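Local coordinates for uncharacterized protein (Acinetobacter baumannii, PDB 5D66), which is of unknown function but folds as an ankyrin repeat domain, a scaffold that in its relatives commonly mediates protein-protein recognition, at residues 83-86 / 87-91; 154-157 / 158-162; 138-141 / 142-146. All blocks are in the same frame, centred on the assembly; numbering follows the deposited sequence.

Contact 1 (83-86 / 87-91); sequences KILR and MTLMH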
ATOM      1  N   LYS A  83      -3.449 -10.691   0.744  1.00  7.26           N
ATOM      2  CA  LYS A  83      -4.745 -11.232   1.153  1.00  7.19           C
ATOM      3  C   LYS A  83      -5.528 -10.179   1.974  1.00  6.86           C
ATOM      4  O   LYS A  83      -6.694  -9.910   1.710  1.00  7.44           O
ATOM      5  CB  LYS A  83      -4.588 -12.556   1.934  1.00  9.00           C
ATOM      6  CG  LYS A  83      -4.075 -13.644   0.984  1.00 12.26           C
ATOM      7  CD  LYS A  83      -3.786 -14.912   1.693  1.00 18.26           C
ATOM      8  CE  LYS A  83      -3.543 -16.046   0.738  1.00 24.95           C
ATOM      9  NZ  LYS A  83      -3.387 -17.286   1.503  1.00 32.24           N
ATOM     10  N   ILE A  84      -4.866  -9.536   2.927  1.00  6.06           N
ATOM     11  CA  ILE A  84      -5.519  -8.479   3.707  1.00  5.74           C
ATOM     12  C   ILE A  84      -5.840  -7.312   2.785  1.00  5.43           C
ATOM     13  O   ILE A  84      -6.932  -6.743   2.881  1.00  5.60           O
ATOM     14  CB  ILE A  84      -4.682  -8.069   4.903  1.00  5.75           C
ATOM     15  CG1 ILE A  84      -4.604  -9.210   5.924  1.00  6.75           C
ATOM     16  CG2 ILE A  84      -5.305  -6.837   5.573  1.00  5.89           C
ATOM     17  CD1 ILE A  84      -3.728  -8.940   7.118  1.00  7.55           C
ATOM     18  N   LEU A  85      -4.901  -6.932   1.921  1.00  5.30           N
ATOM     19  CA  LEU A  85      -5.184  -5.816   1.025  1.00  5.29           C
ATOM     20  C   LEU A  85      -6.476  -6.043   0.214  1.00  5.28           C
ATOM     21  O   LEU A  85      -7.310  -5.131   0.108  1.00  5.25           O
ATOM     22  CB  LEU A  85      -4.010  -5.583   0.087  1.00  5.60           C
ATOM     23  CG  LEU A  85      -4.222  -4.510  -0.941  1.00  5.97           C
ATOM     24  CD1 LEU A  85      -4.349  -3.124  -0.250  1.00  7.10           C
ATOM     25  CD2 LEU A  85      -3.140  -4.470  -1.961  1.00  6.60           C
ATOM     26  N   ARG A  86      -6.626  -7.241  -0.364  0.70  5.59           N
ATOM     27  CA  ARG A  86      -7.815  -7.538  -1.152  0.70  6.36           C
ATOM     28  C   ARG A  86      -9.082  -7.383  -0.297  0.70  6.14           C
ATOM     29  O   ARG A  86     -10.083  -6.892  -0.790  0.70  7.44           O
ATOM     30  CB  ARG A  86      -7.721  -8.865  -1.798  0.70  7.61           C
ATOM     31  CG  ARG A  86      -6.701  -8.937  -2.870  0.70  8.65           C
ATOM     32  CD  ARG A  86      -6.805 -10.286  -3.595  0.70 13.66           C
ATOM     33  NE  ARG A  86      -5.587 -10.717  -4.290  0.70 16.84           N
ATOM     34  CZ  ARG A  86      -5.097 -10.174  -5.411  0.70 21.23           C
ATOM     35  NH1 ARG A  86      -5.702  -9.153  -6.027  0.70 24.87           N
ATOM     36  NH2 ARG A  86      -3.989 -10.672  -5.958  0.70 24.41           N
HETATM   37  N   MSE A  87      -9.024  -7.812   0.952  1.00  6.17           N
HETATM   38  CA  MSE A  87     -10.160  -7.617   1.852  1.00  6.17           C
HETATM   39  C   MSE A  87     -10.478  -6.147   2.008  1.00  5.08           C
HETATM   40  O   MSE A  87     -11.663  -5.715   1.974  1.00  6.54           O
HETATM   41  CB  MSE A  87      -9.923  -8.224   3.220  1.00  7.86           C
HETATM   42  CG  MSE A  87      -9.603  -9.643   3.286  1.00 10.13           C
HETATM   43 SE   MSE A  87      -9.038 -10.095   5.110  0.75 11.14          SE
HETATM   44  CE  MSE A  87      -8.141 -11.724   4.627  1.00 18.50           C
ATOM     45  N   THR A  88      -9.456  -5.330   2.226  1.00  5.19           N
ATOM     46  CA  THR A  88      -9.696  -3.898   2.379  1.00  5.32           C
ATOM     47  C   THR A  88     -10.317  -3.258   1.129  1.00  5.50           C
ATOM     48  O   THR A  88     -11.151  -2.351   1.240  1.00  6.04           O
ATOM     49  CB  THR A  88      -8.461  -3.117   2.885  1.00  5.55           C
ATOM     50  OG1 THR A  88      -7.500  -2.918   1.861  1.00  5.78           O
ATOM     51  CG2 THR A  88      -7.816  -3.695   4.089  1.00  6.13           C
ATOM     52  N   LEU A  89      -9.859  -3.706  -0.040  1.00  5.73           N
ATOM     53  CA  LEU A  89     -10.376  -3.186  -1.285  1.00  6.50           C
ATOM     54  C   LEU A  89     -11.857  -3.486  -1.531  1.00  6.74           C
ATOM     55  O   LEU A  89     -12.528  -2.774  -2.219  1.00  8.17           O
ATOM     56  CB  LEU A  89      -9.501  -3.643  -2.467  1.00  6.23           C
ATOM     57  CG  LEU A  89      -8.073  -3.124  -2.489  1.00  5.57           C
ATOM     58  CD1 LEU A  89      -7.264  -3.842  -3.565  1.00  6.95           C
ATOM     59  CD2 LEU A  89      -8.061  -1.672  -2.775  1.00  6.47           C
HETATM   60  N   MSE A  90     -12.334  -4.557  -0.906  1.00  6.97           N
HETATM   61  CA  MSE A  90     -13.738  -4.984  -0.968  0.60  6.98           C
HETATM   62  C   MSE A  90     -14.579  -4.320   0.142  1.00  7.26           C
HETATM   63  O   MSE A  90     -15.811  -4.467   0.117  1.00  8.33           O
HETATM   64  CB  MSE A  90     -13.818  -6.509  -0.840  0.60  8.49           C
HETATM   65  CG  MSE A  90     -13.390  -7.234  -2.082  0.60 13.68           C
HETATM   66 SE   MSE A  90     -14.424  -6.790  -3.667  0.40 19.50          SE
HETATM   67  CE  MSE A  90     -16.161  -6.899  -3.035  0.60 18.58           C
ATOM     68  N   HIS A  91     -13.925  -3.633   1.101  1.00  6.20           N
ATOM     69  CA  HIS A  91     -14.592  -3.119   2.291  1.00  5.72           C
ATOM     70  C   HIS A  91     -14.180  -1.713   2.587  1.00  6.38           C
ATOM     71  O   HIS A  91     -13.937  -1.335   3.723  1.00  8.69           O
ATOM     72  CB  HIS A  91     -14.317  -4.009   3.482  1.00  6.18           C
ATOM     73  CG  HIS A  91     -14.958  -5.354   3.359  1.00  7.69           C
ATOM     74  ND1 HIS A  91     -16.299  -5.596   3.603  1.00  9.52           N
ATOM     75  CD2 HIS A  91     -14.463  -6.503   2.847  1.00  7.99           C
ATOM     76  CE1 HIS A  91     -16.553  -6.863   3.322  1.00 11.43           C
ATOM     77  NE2 HIS A  91     -15.471  -7.422   2.859  1.00 11.98           N
TER
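Leu85 and Thr88 meet in helix 82-90 of the ankyrin repeat stack, where a side-chain hydroxyl turns back onto the backbone of the preceding turn. Thr88 OG1 donates to Leu85 O at 2.8 Å. Its chi1 of 76° sets OG1 between its own backbone N and carbonyl carbon, aiming the hydroxyl at that oxygen, with a C=O...OG1 angle of 125°. Leu85 O also accepts from Leu89 N at 2.9 Å, so two donors grip one carbonyl, the amide much closer to the C=O direction. The helix packs between its counterparts in the stack: Leu85 also touches Thr117 and Leu121 of helix 115-124, while Met87 lies on Ile49 of helix 49-57. Along the first of these faces Leu85 CG and Leu89 CD1 approach to 4.1 Å, the two side chains crossing at a slant. The selenomethionine Met87 runs back along the helix in an extended chain. Met87 CG sits 3.3 Å from Lys83 O, and Met87 CE, 3.7 Å from the same oxygen, reaches alongside the Lys83 carbonyl. Near the C-terminal end Met90 N still bonds to Arg86 O, but at 3.2 Å and with an N-H...O angle of 136° the bond is bent.

Contact 2 (154-157 / 158-162); sequences QIVA and LLLKA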
ATOM      1  N   GLN A 154       8.971  -5.120 -14.508  0.70  5.56           N
ATOM      2  CA  GLN A 154       7.564  -5.558 -14.621  0.70  5.59           C
ATOM      3  C   GLN A 154       6.657  -4.441 -14.072  0.70  5.30           C
ATOM      4  O   GLN A 154       5.633  -4.118 -14.690  0.70  5.55           O
ATOM      5  CB  GLN A 154       7.355  -6.870 -13.875  0.70  5.77           C
ATOM      6  CG  GLN A 154       8.075  -7.986 -14.566  0.70  6.53           C
ATOM      7  CD  GLN A 154       8.293  -9.221 -13.704  0.70  7.09           C
ATOM      8  OE1 GLN A 154       7.774  -9.308 -12.593  0.70 10.19           O
ATOM      9  NE2 GLN A 154       9.004 -10.194 -14.241  0.70  9.61           N
ATOM     10  N   ILE A 155       7.053  -3.819 -12.967  1.00  5.07           N
ATOM     11  CA  ILE A 155       6.260  -2.740 -12.350  1.00  4.80           C
ATOM     12  C   ILE A 155       6.253  -1.515 -13.241  1.00  4.83           C
ATOM     13  O   ILE A 155       5.206  -0.871 -13.419  1.00  4.92           O
ATOM     14  CB  ILE A 155       6.792  -2.458 -10.953  1.00  5.40           C
ATOM     15  CG1 ILE A 155       6.324  -3.572 -10.002  1.00  5.45           C
ATOM     16  CG2 ILE A 155       6.386  -1.085 -10.444  1.00  5.04           C
ATOM     17  CD1 ILE A 155       7.078  -3.710  -8.751  1.00  6.52           C
ATOM     18  N   VAL A 156       7.419  -1.112 -13.780  1.00  4.93           N
ATOM     19  CA  VAL A 156       7.441  -0.033 -14.782  1.00  4.96           C
ATOM     20  C   VAL A 156       6.464  -0.309 -15.925  1.00  4.58           C
ATOM     21  O   VAL A 156       5.691   0.558 -16.344  1.00  5.28           O
ATOM     22  CB  VAL A 156       8.850   0.267 -15.231  1.00  5.47           C
ATOM     23  CG1 VAL A 156       8.871   1.185 -16.458  1.00  5.84           C
ATOM     24  CG2 VAL A 156       9.673   0.873 -14.094  1.00  5.73           C
ATOM     25  N   ALA A 157       6.562  -1.529 -16.486  1.00  4.66           N
ATOM     26  CA  ALA A 157       5.695  -1.871 -17.587  1.00  5.05           C
ATOM     27  C   ALA A 157       4.224  -1.763 -17.220  1.00  4.87           C
ATOM     28  O   ALA A 157       3.408  -1.294 -18.006  1.00  5.91           O
ATOM     29  CB  ALA A 157       6.059  -3.202 -18.158  1.00  5.96           C
ATOM     30  N   LEU A 158       3.875  -2.260 -16.035  1.00  4.91           N
ATOM     31  CA  LEU A 158       2.469  -2.203 -15.567  1.00  4.92           C
ATOM     32  C   LEU A 158       2.004  -0.784 -15.442  1.00  4.66           C
ATOM     33  O   LEU A 158       0.901  -0.426 -15.880  1.00  5.57           O
ATOM     34  CB  LEU A 158       2.304  -2.876 -14.188  1.00  5.39           C
ATOM     35  CG  LEU A 158       2.398  -4.399 -14.154  1.00  6.27           C
ATOM     36  CD1 LEU A 158       2.311  -4.870 -12.692  1.00  7.41           C
ATOM     37  CD2 LEU A 158       1.332  -5.037 -14.938  1.00 10.35           C
ATOM     38  N   LEU A 159       2.804   0.050 -14.835  1.00  4.25           N
ATOM     39  CA  LEU A 159       2.430   1.484 -14.611  1.00  4.69           C
ATOM     40  C   LEU A 159       2.209   2.191 -15.936  1.00  4.32           C
ATOM     41  O   LEU A 159       1.273   2.930 -16.133  1.00  5.26           O
ATOM     42  CB  LEU A 159       3.466   2.219 -13.782  1.00  5.04           C
ATOM     43  CG  LEU A 159       3.485   1.756 -12.295  1.00  4.92           C
ATOM     44  CD1 LEU A 159       4.810   2.244 -11.657  1.00  5.02           C
ATOM     45  CD2 LEU A 159       2.329   2.319 -11.493  1.00  6.42           C
ATOM     46  N   LEU A 160       3.161   1.984 -16.858  1.00  5.06           N
ATOM     47  CA  LEU A 160       3.092   2.662 -18.155  1.00  5.03           C
ATOM     48  C   LEU A 160       1.894   2.163 -18.961  1.00  5.22           C
ATOM     49  O   LEU A 160       1.145   2.966 -19.546  1.00  6.33           O
ATOM     50  CB  LEU A 160       4.382   2.504 -18.920  1.00  5.65           C
ATOM     51  CG  LEU A 160       5.591   3.207 -18.307  1.00  5.56           C
ATOM     52  CD1 LEU A 160       6.848   2.787 -19.096  1.00  6.65           C
ATOM     53  CD2 LEU A 160       5.436   4.684 -18.300  1.00  5.98           C
ATOM     54  N   LYS A 161       1.641   0.862 -18.992  1.00  5.34           N
ATOM     55  CA  LYS A 161       0.517   0.351 -19.777  1.00  6.13           C
ATOM     56  C   LYS A 161      -0.794   0.860 -19.184  1.00  5.87           C
ATOM     57  O   LYS A 161      -1.769   1.140 -19.925  1.00  6.74           O
ATOM     58  CB  LYS A 161       0.518  -1.173 -19.792  1.00  6.51           C
ATOM     59  CG  LYS A 161      -0.659  -1.845 -20.496  1.00  8.36           C
ATOM     60  CD  LYS A 161      -0.767  -1.408 -21.954  1.00  9.59           C
ATOM     61  CE  LYS A 161      -1.698  -2.199 -22.728  1.00 11.39           C
ATOM     62  NZ  LYS A 161      -3.102  -1.973 -22.279  1.00 13.98           N
ATOM     63  N   ALA A 162      -0.863   1.021 -17.863  1.00  5.42           N
ATOM     64  CA  ALA A 162      -2.052   1.525 -17.197  1.00  6.15           C
ATOM     65  C   ALA A 162      -2.294   2.990 -17.461  1.00  5.83           C
ATOM     66  O   ALA A 162      -3.372   3.442 -17.147  1.00  8.71           O
ATOM     67  CB  ALA A 162      -1.978   1.241 -15.720  1.00  7.28           C
TER
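Val156 and Leu160, one helical turn apart, lie side by side and point the same way, with Val156 CG1 3.7 Å from Leu160 CD1. Along this part of the helix the main chain is satisfied in a regular i to i+4 pattern. Leu158 N donates to Gln154 O, Leu159 N to Ile155 O and Leu160 N to Val156 O, the last at 2.9 Å with an N-H...O angle of 165°. Lys161 N completes the set on Ala157 O at 3.0 Å, with an angle of 162°. All four carbonyls of 154-157 therefore have an amide partner in 158-162, and the narrow spread of lengths and angles is evidence of an undistorted α-helix. Within 158-162 the same spacing continues, Ala162 N donating to Leu158 O.

The helix, 150-162, follows helix 138-144 in the ankyrin stack, and its apolar groups are divided among three neighbours. Ile155 and Leu159 face helix 138-144, reaching Ala142 and Ala138 respectively; Leu158 turns to Arg119 and Ile122 of helix 115-124, and Leu160 to Leu191 and Leu192 of helix 186-194.

Each accepting carbonyl is also flanked by carbon. Leu158 CG comes to 3.3 Å from Gln154 O, and Leu160 CG stands equally near Val156 O, so the leucine branches border the oxygens that their own amides bind. Both leucines carry CG beside the backbone N (chi1 -72° in Leu158), which leans the chain back toward the preceding turn. Leu159 does likewise, and its CD1 runs on to meet Ile155 CG2 at 3.9 Å, again with the two side chains parallel in direction.

Contact 3 (138-141 / 142-146); sequences ALLE and AIILG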
ATOM      1  N   ALA A 138       4.875   6.601  -8.156  1.00  4.72           N
ATOM      2  CA  ALA A 138       5.182   5.179  -8.171  1.00  4.74           C
ATOM      3  C   ALA A 138       6.273   4.869  -9.223  1.00  4.41           C
ATOM      4  O   ALA A 138       7.146   4.108  -8.938  1.00  4.70           O
ATOM      5  CB  ALA A 138       3.931   4.384  -8.407  1.00  4.91           C
ATOM      6  N   LEU A 139       6.119   5.440 -10.423  1.00  4.47           N
ATOM      7  CA  LEU A 139       7.077   5.253 -11.482  1.00  4.65           C
ATOM      8  C   LEU A 139       8.487   5.702 -11.050  1.00  4.47           C
ATOM      9  O   LEU A 139       9.472   4.966 -11.247  1.00  4.87           O
ATOM     10  CB  LEU A 139       6.627   5.970 -12.743  1.00  5.52           C
ATOM     11  CG  LEU A 139       7.514   5.844 -13.976  1.00  5.72           C
ATOM     12  CD1 LEU A 139       7.672   4.439 -14.431  1.00  7.64           C
ATOM     13  CD2 LEU A 139       6.963   6.704 -15.075  1.00  6.61           C
ATOM     14  N   LEU A 140       8.595   6.890 -10.512  1.00  4.69           N
ATOM     15  CA  LEU A 140       9.893   7.400 -10.075  1.00  5.28           C
ATOM     16  C   LEU A 140      10.490   6.506  -9.024  1.00  5.42           C
ATOM     17  O   LEU A 140      11.692   6.181  -9.078  1.00  5.97           O
ATOM     18  CB  LEU A 140       9.809   8.842  -9.628  1.00  5.33           C
ATOM     19  CG  LEU A 140       9.669   9.855 -10.748  1.00  6.28           C
ATOM     20  CD1 LEU A 140       9.141  11.180 -10.253  1.00  6.77           C
ATOM     21  CD2 LEU A 140      11.004  10.096 -11.433  1.00  7.11           C
ATOM     22  N   GLU A 141       9.716   6.127  -8.010  1.00  5.13           N
ATOM     23  CA  GLU A 141      10.289   5.231  -6.985  1.00  6.06           C
ATOM     24  C   GLU A 141      10.705   3.888  -7.540  1.00  5.56           C
ATOM     25  O   GLU A 141      11.730   3.355  -7.115  1.00  6.18           O
ATOM     26  CB  GLU A 141       9.338   5.064  -5.807  1.00  6.11           C
ATOM     27  CG  GLU A 141       9.146   6.350  -5.013  1.00  6.49           C
ATOM     28  CD  GLU A 141       8.858   6.165  -3.522  1.00  8.45           C
ATOM     29  OE1 GLU A 141       8.999   5.099  -3.018  1.00 12.67           O
ATOM     30  OE2 GLU A 141       8.524   7.152  -2.853  1.00 10.35           O
ATOM     31  N   ALA A 142       9.926   3.311  -8.441  1.00  5.76           N
ATOM     32  CA  ALA A 142      10.320   2.024  -8.990  1.00  5.78           C
ATOM     33  C   ALA A 142      11.670   2.094  -9.698  1.00  5.88           C
ATOM     34  O   ALA A 142      12.458   1.141  -9.665  1.00  8.02           O
ATOM     35  CB  ALA A 142       9.266   1.543  -9.946  1.00  5.92           C
ATOM     36  N   ILE A 143      12.004   3.263 -10.273  1.00  5.31           N
ATOM     37  CA  ILE A 143      13.260   3.443 -10.985  1.00  5.48           C
ATOM     38  C   ILE A 143      14.364   3.768  -9.994  1.00  6.04           C
ATOM     39  O   ILE A 143      15.417   3.084 -10.022  1.00  7.22           O
ATOM     40  CB  ILE A 143      13.117   4.561 -12.037  1.00  5.11           C
ATOM     41  CG1 ILE A 143      12.095   4.160 -13.132  1.00  5.64           C
ATOM     42  CG2 ILE A 143      14.478   4.859 -12.692  1.00  6.44           C
ATOM     43  CD1 ILE A 143      11.673   5.209 -14.018  1.00  7.05           C
ATOM     44  N   ILE A 144      14.162   4.793  -9.185  1.00  6.08           N
ATOM     45  CA  ILE A 144      15.219   5.293  -8.292  1.00  6.04           C
ATOM     46  C   ILE A 144      15.563   4.328  -7.170  1.00  6.20           C
ATOM     47  O   ILE A 144      16.721   4.192  -6.803  1.00  7.32           O
ATOM     48  CB  ILE A 144      14.748   6.638  -7.685  1.00  6.56           C
ATOM     49  CG1 ILE A 144      14.614   7.704  -8.790  1.00  7.72           C
ATOM     50  CG2 ILE A 144      15.675   7.096  -6.592  1.00  7.34           C
ATOM     51  CD1 ILE A 144      13.892   8.976  -8.376  1.00  7.97           C
ATOM     52  N   LEU A 145      14.551   3.666  -6.616  1.00  5.85           N
ATOM     53  CA  LEU A 145      14.711   2.811  -5.452  1.00  6.00           C
ATOM     54  C   LEU A 145      14.716   1.314  -5.760  1.00  6.57           C
ATOM     55  O   LEU A 145      14.913   0.497  -4.868  1.00  7.82           O
ATOM     56  CB  LEU A 145      13.695   3.206  -4.369  1.00  6.76           C
ATOM     57  CG  LEU A 145      13.832   4.630  -3.900  1.00  8.80           C
ATOM     58  CD1 LEU A 145      12.668   4.976  -2.977  1.00 10.25           C
ATOM     59  CD2 LEU A 145      15.183   4.909  -3.203  1.00  9.74           C
ATOM     60  N   GLY A 146      14.478   0.943  -7.015  1.00  7.52           N
ATOM     61  CA  GLY A 146      14.599  -0.419  -7.453  1.00  7.54           C
ATOM     62  C   GLY A 146      16.030  -0.685  -7.901  1.00  7.67           C
ATOM     63  O   GLY A 146      16.897   0.192  -7.811  1.00 10.92           O
TER
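Glu141 and Leu145 travel side by side along helix 138-144 and its C-terminal exit, and the glutamate is the side chain to follow. Glu141 CB is 3.2 Å from Ala142 N, the next amide of the chain. From there chi1 of -67° places CG beside its own backbone N, and the chain beyond runs extended, carrying the carboxylate along the flank of Leu145. Glu141 CD lies 4.0 Å from Leu145 CD1, and Glu141 OE1 is nearer to Leu145 CD1, at 3.7 Å. OE2 is held by a hydrogen bond from Asn132 ND2, which gives this buried carboxylate a polar partner. OE1 also lies close to Glu111 OE1, a like-charged neighbour on helix 106-111 that might raise the proton affinity of either acid.

This is a helix of the ankyrin repeat array, flanked by helix 106-111 at Ala138 and by helix 176-183 at Leu140. Leu139 instead faces Leu160 of helix 150-162. Within its own helix, Leu139 CD1 touches Ile143 CD1 at 4.1 Å, the two chains pointing the same way.

The backbone bonds are uneven along this short helix. Ile144 N reaches Leu140 O at 2.8 Å with an N-H...O angle of 175°, close to straight. Ile143 N is less well placed: its bond to Leu139 O is 3.2 Å long at 142°, and a weak second one goes to Leu140 O. Leu140 O thus receives a strong and a weak donor. Leu145 N bonds to Glu141 O at 2.9 Å, and a weak bond from Gly146 N to Ala142 O follows.

How the contacts relate
In chain order contact 1 (83-86/87-91) comes first, then contact 3 (138-141/142-146), then contact 2 (154-157/158-162), all inside one ankyrin repeat array but on three different helices, 82-90, 138-144 and 150-162. Contacts 2 and 3 belong to successive helices, their centres about 12 Å apart, and they pack directly: Leu159 CD1 lies 3.7 Å from Leu139 N, and Val156 CG1 is 4.0 Å from Leu139 CD1. Contact 1 touches neither, its centre lying about 22 Å from that of contact 2 and 25 Å from that of contact 3. Helix 115-124, touched by both contact 1 and contact 2, bridges part of this gap, consistent with an elongated stack held by neighbour-to-neighbour packing.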